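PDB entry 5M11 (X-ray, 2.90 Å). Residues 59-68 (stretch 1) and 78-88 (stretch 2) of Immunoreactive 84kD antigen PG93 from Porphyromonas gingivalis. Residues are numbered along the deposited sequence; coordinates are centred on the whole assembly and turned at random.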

# COMPACT_ATOMS: atom_id res chain seq x y z
N GLY A 59 1.48 -12.43 11.71
CA GLY A 59 2.37 -13.58 11.63
C GLY A 59 2.68 -14.05 10.22
O GLY A 59 3.49 -14.96 10.05
N LEU A 60 2.05 -13.43 9.21
CA LEU A 60 2.27 -13.77 7.80
C LEU A 60 3.64 -13.28 7.36
O LEU A 60 4.15 -12.30 7.89
CB LEU A 60 1.14 -13.20 6.92
CG LEU A 60 -0.13 -14.06 6.69
CD1 LEU A 60 -0.89 -14.36 7.98
CD2 LEU A 60 -1.07 -13.35 5.76
N SER A 61 4.25 -14.00 6.41
CA SER A 61 5.62 -13.77 5.95
C SER A 61 5.75 -12.80 4.76
O SER A 61 6.87 -12.41 4.45
CB SER A 61 6.27 -15.10 5.56
OG SER A 61 5.99 -16.13 6.49
N ASP A 62 4.63 -12.45 4.07
CA ASP A 62 4.67 -11.55 2.89
C ASP A 62 3.36 -10.74 2.73
O ASP A 62 2.44 -10.91 3.53
CB ASP A 62 5.00 -12.34 1.61
CG ASP A 62 6.05 -11.67 0.74
OD1 ASP A 62 6.09 -10.39 0.72
OD2 ASP A 62 6.82 -12.40 0.08
N THR A 63 3.28 -9.88 1.68
CA THR A 63 2.18 -8.92 1.53
C THR A 63 1.01 -9.27 0.55
O THR A 63 -0.14 -9.17 1.02
CB THR A 63 2.75 -7.55 1.14
OG1 THR A 63 3.78 -7.21 2.06
CG2 THR A 63 1.69 -6.43 1.16
N SER A 64 1.21 -9.50 -0.77
CA SER A 64 0.01 -9.64 -1.63
C SER A 64 -0.39 -11.07 -1.91
O SER A 64 0.32 -11.80 -2.61
CB SER A 64 0.17 -8.89 -2.95
OG SER A 64 0.66 -7.57 -2.76
N VAL A 65 -1.56 -11.46 -1.40
CA VAL A 65 -2.07 -12.82 -1.57
C VAL A 65 -2.62 -12.96 -3.01
O VAL A 65 -3.42 -12.14 -3.44
CB VAL A 65 -3.09 -13.19 -0.47
CG1 VAL A 65 -3.59 -14.61 -0.64
CG2 VAL A 65 -2.48 -13.02 0.92
N SER A 66 -2.13 -13.98 -3.74
CA SER A 66 -2.45 -14.31 -5.13
C SER A 66 -3.46 -15.47 -5.23
O SER A 66 -4.03 -15.67 -6.30
CB SER A 66 -1.17 -14.67 -5.87
OG SER A 66 -1.34 -15.05 -7.23
N SER A 67 -3.66 -16.24 -4.15
CA SER A 67 -4.58 -17.40 -4.09
C SER A 67 -4.47 -18.13 -2.74
O SER A 67 -3.45 -18.03 -2.06
CB SER A 67 -4.30 -18.39 -5.21
OG SER A 67 -5.16 -19.50 -5.14
N ILE A 68 -5.50 -18.92 -2.40
CA ILE A 68 -5.56 -19.71 -1.17
C ILE A 68 -6.29 -21.04 -1.38
O ILE A 68 -7.08 -21.17 -2.32
CB ILE A 68 -6.22 -18.92 -0.01
CG1 ILE A 68 -7.50 -18.16 -0.48
CG2 ILE A 68 -5.22 -18.01 0.69
CD1 ILE A 68 -8.43 -17.65 0.69
N VAL A 78 -3.20 -23.13 2.83
CA VAL A 78 -2.05 -22.77 2.01
C VAL A 78 -2.29 -21.36 1.43
O VAL A 78 -3.29 -21.15 0.76
CB VAL A 78 -1.83 -23.82 0.90
CG1 VAL A 78 -0.87 -23.30 -0.18
CG2 VAL A 78 -1.33 -25.13 1.50
N ILE A 79 -1.38 -20.41 1.72
CA ILE A 79 -1.42 -19.02 1.22
C ILE A 79 -0.32 -18.83 0.20
O ILE A 79 0.86 -18.88 0.55
CB ILE A 79 -1.30 -17.95 2.34
CG1 ILE A 79 -2.29 -18.16 3.49
CG2 ILE A 79 -1.46 -16.56 1.74
CD1 ILE A 79 -1.83 -17.60 4.81
N TYR A 80 -0.70 -18.62 -1.07
CA TYR A 80 0.28 -18.37 -2.12
C TYR A 80 0.26 -16.86 -2.46
O TYR A 80 -0.79 -16.27 -2.73
CB TYR A 80 0.05 -19.26 -3.37
CG TYR A 80 1.05 -19.01 -4.47
CD1 TYR A 80 2.24 -19.72 -4.52
CD2 TYR A 80 0.82 -18.04 -5.44
CE1 TYR A 80 3.19 -19.48 -5.52
CE2 TYR A 80 1.76 -17.78 -6.44
CZ TYR A 80 2.96 -18.49 -6.47
OH TYR A 80 3.90 -18.22 -7.43
N TYR A 81 1.45 -16.28 -2.42
CA TYR A 81 1.69 -14.85 -2.65
C TYR A 81 2.09 -14.53 -4.08
O TYR A 81 2.68 -15.37 -4.76
CB TYR A 81 2.81 -14.38 -1.70
CG TYR A 81 2.40 -14.45 -0.24
CD1 TYR A 81 1.70 -13.40 0.35
CD2 TYR A 81 2.70 -15.57 0.53
CE1 TYR A 81 1.32 -13.46 1.69
CE2 TYR A 81 2.33 -15.63 1.88
CZ TYR A 81 1.64 -14.58 2.45
OH TYR A 81 1.29 -14.62 3.78
N ALA A 82 1.81 -13.29 -4.53
CA ALA A 82 2.17 -12.76 -5.85
C ALA A 82 3.69 -12.85 -6.10
O ALA A 82 4.13 -13.02 -7.23
CB ALA A 82 1.71 -11.32 -5.97
N SER A 83 4.48 -12.77 -5.03
CA SER A 83 5.92 -12.82 -5.09
C SER A 83 6.46 -14.26 -5.23
O SER A 83 7.68 -14.46 -5.17
CB SER A 83 6.50 -12.19 -3.83
OG SER A 83 6.27 -13.00 -2.69
N GLY A 84 5.58 -15.25 -5.34
CA GLY A 84 5.98 -16.64 -5.38
C GLY A 84 6.12 -17.29 -4.01
O GLY A 84 6.30 -18.51 -3.90
N ASN A 85 6.03 -16.49 -2.95
CA ASN A 85 6.12 -17.00 -1.58
C ASN A 85 4.89 -17.83 -1.18
O ASN A 85 3.80 -17.63 -1.71
CB ASN A 85 6.26 -15.83 -0.61
CG ASN A 85 7.18 -16.09 0.55
OD1 ASN A 85 7.45 -17.23 0.95
ND2 ASN A 85 7.65 -15.02 1.14
N ILE A 86 5.08 -18.73 -0.22
CA ILE A 86 4.06 -19.62 0.34
C ILE A 86 4.11 -19.57 1.87
O ILE A 86 5.20 -19.56 2.48
CB ILE A 86 4.25 -21.08 -0.17
CG1 ILE A 86 3.96 -21.22 -1.69
CG2 ILE A 86 3.45 -22.08 0.65
CD1 ILE A 86 4.84 -22.19 -2.37
N ASP A 87 2.93 -19.58 2.48
CA ASP A 87 2.73 -19.66 3.91
C ASP A 87 1.75 -20.79 4.19
O ASP A 87 0.86 -21.03 3.37
CB ASP A 87 2.20 -18.33 4.48
CG ASP A 87 3.25 -17.35 4.98
OD1 ASP A 87 4.46 -17.71 5.01
OD2 ASP A 87 2.87 -16.23 5.39
N ILE A 88 1.92 -21.49 5.33
CA ILE A 88 0.99 -22.53 5.76
C ILE A 88 0.47 -22.09 7.09
O ILE A 88 1.25 -21.90 8.03
CB ILE A 88 1.55 -23.97 5.77
CG1 ILE A 88 2.01 -24.37 4.34
CG2 ILE A 88 0.47 -24.95 6.24
CD1 ILE A 88 3.01 -25.49 4.26

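Two antiparallel strands paired across a bulge, and extended beyond it by polar side chains, illustrate how a β-hairpin can hold a neighbouring loop. Val78, where the contact begins, contributes mainly backbone: its O lies 3.3 Å from Ile68 CA, a CA-H...O contact that fills a non-hydrogen-bonded position of the ladder. Ile79 shares a face of the sheet with Ile68 and adds the apolar packing expected of branched residues in a buried strand, its CG2 lying 3.7 Å from Val65 CG1 and its CG1 4.1 Å from Ile68 CG2.

The bulge lies at Ser66, opposite Tyr80. Tyr80 N donates to Ser67 O (3.0 Å), while Tyr80 O accepts from Ser66 N (2.8 Å) and, weakly, from Ser67 N (3.2 Å); two successive amides thus converge on one carbonyl, and the register slips by one. The Tyr80 ring meets Ser66 CB at its edge. Tyr81 sends its CB away, yet its ring comes back to the loop of stretch 1. Asp62 CB sits over one face of the Tyr81 ring, 3.7 Å from its centroid, and Val65 CG2 lies 3.9 Å from Tyr81 CE1. A large aromatic suits this buried place because it offers both surface and a hydroxyl: Tyr81 OH donates to Asp87 OD2 (2.8 Å).

The type I turn from Tyr81 to Gly84 then brings polar groups to the loop. Ala82 N donates to Ser64 O (2.9 Å), and Ser83 OG and Asn85 ND2 both donate to Asp62 OD2, each at 2.9 Å. Gly84 makes no contact; its positive phi favours glycine, since a CB would jam against the carbonyl O of Ser83, and Gly84 N closes the turn on Tyr81 O (3.0 Å). Ile86 points away, and Asp87 closes the interface: Asp87 OD2 accepts from Ser61 N (2.8 Å) and Asp87 OD1 from Ser61 OG (2.7 Å), so the loop it anchors supplies two of the donors to a buried carboxylate, alongside Tyr81 OH.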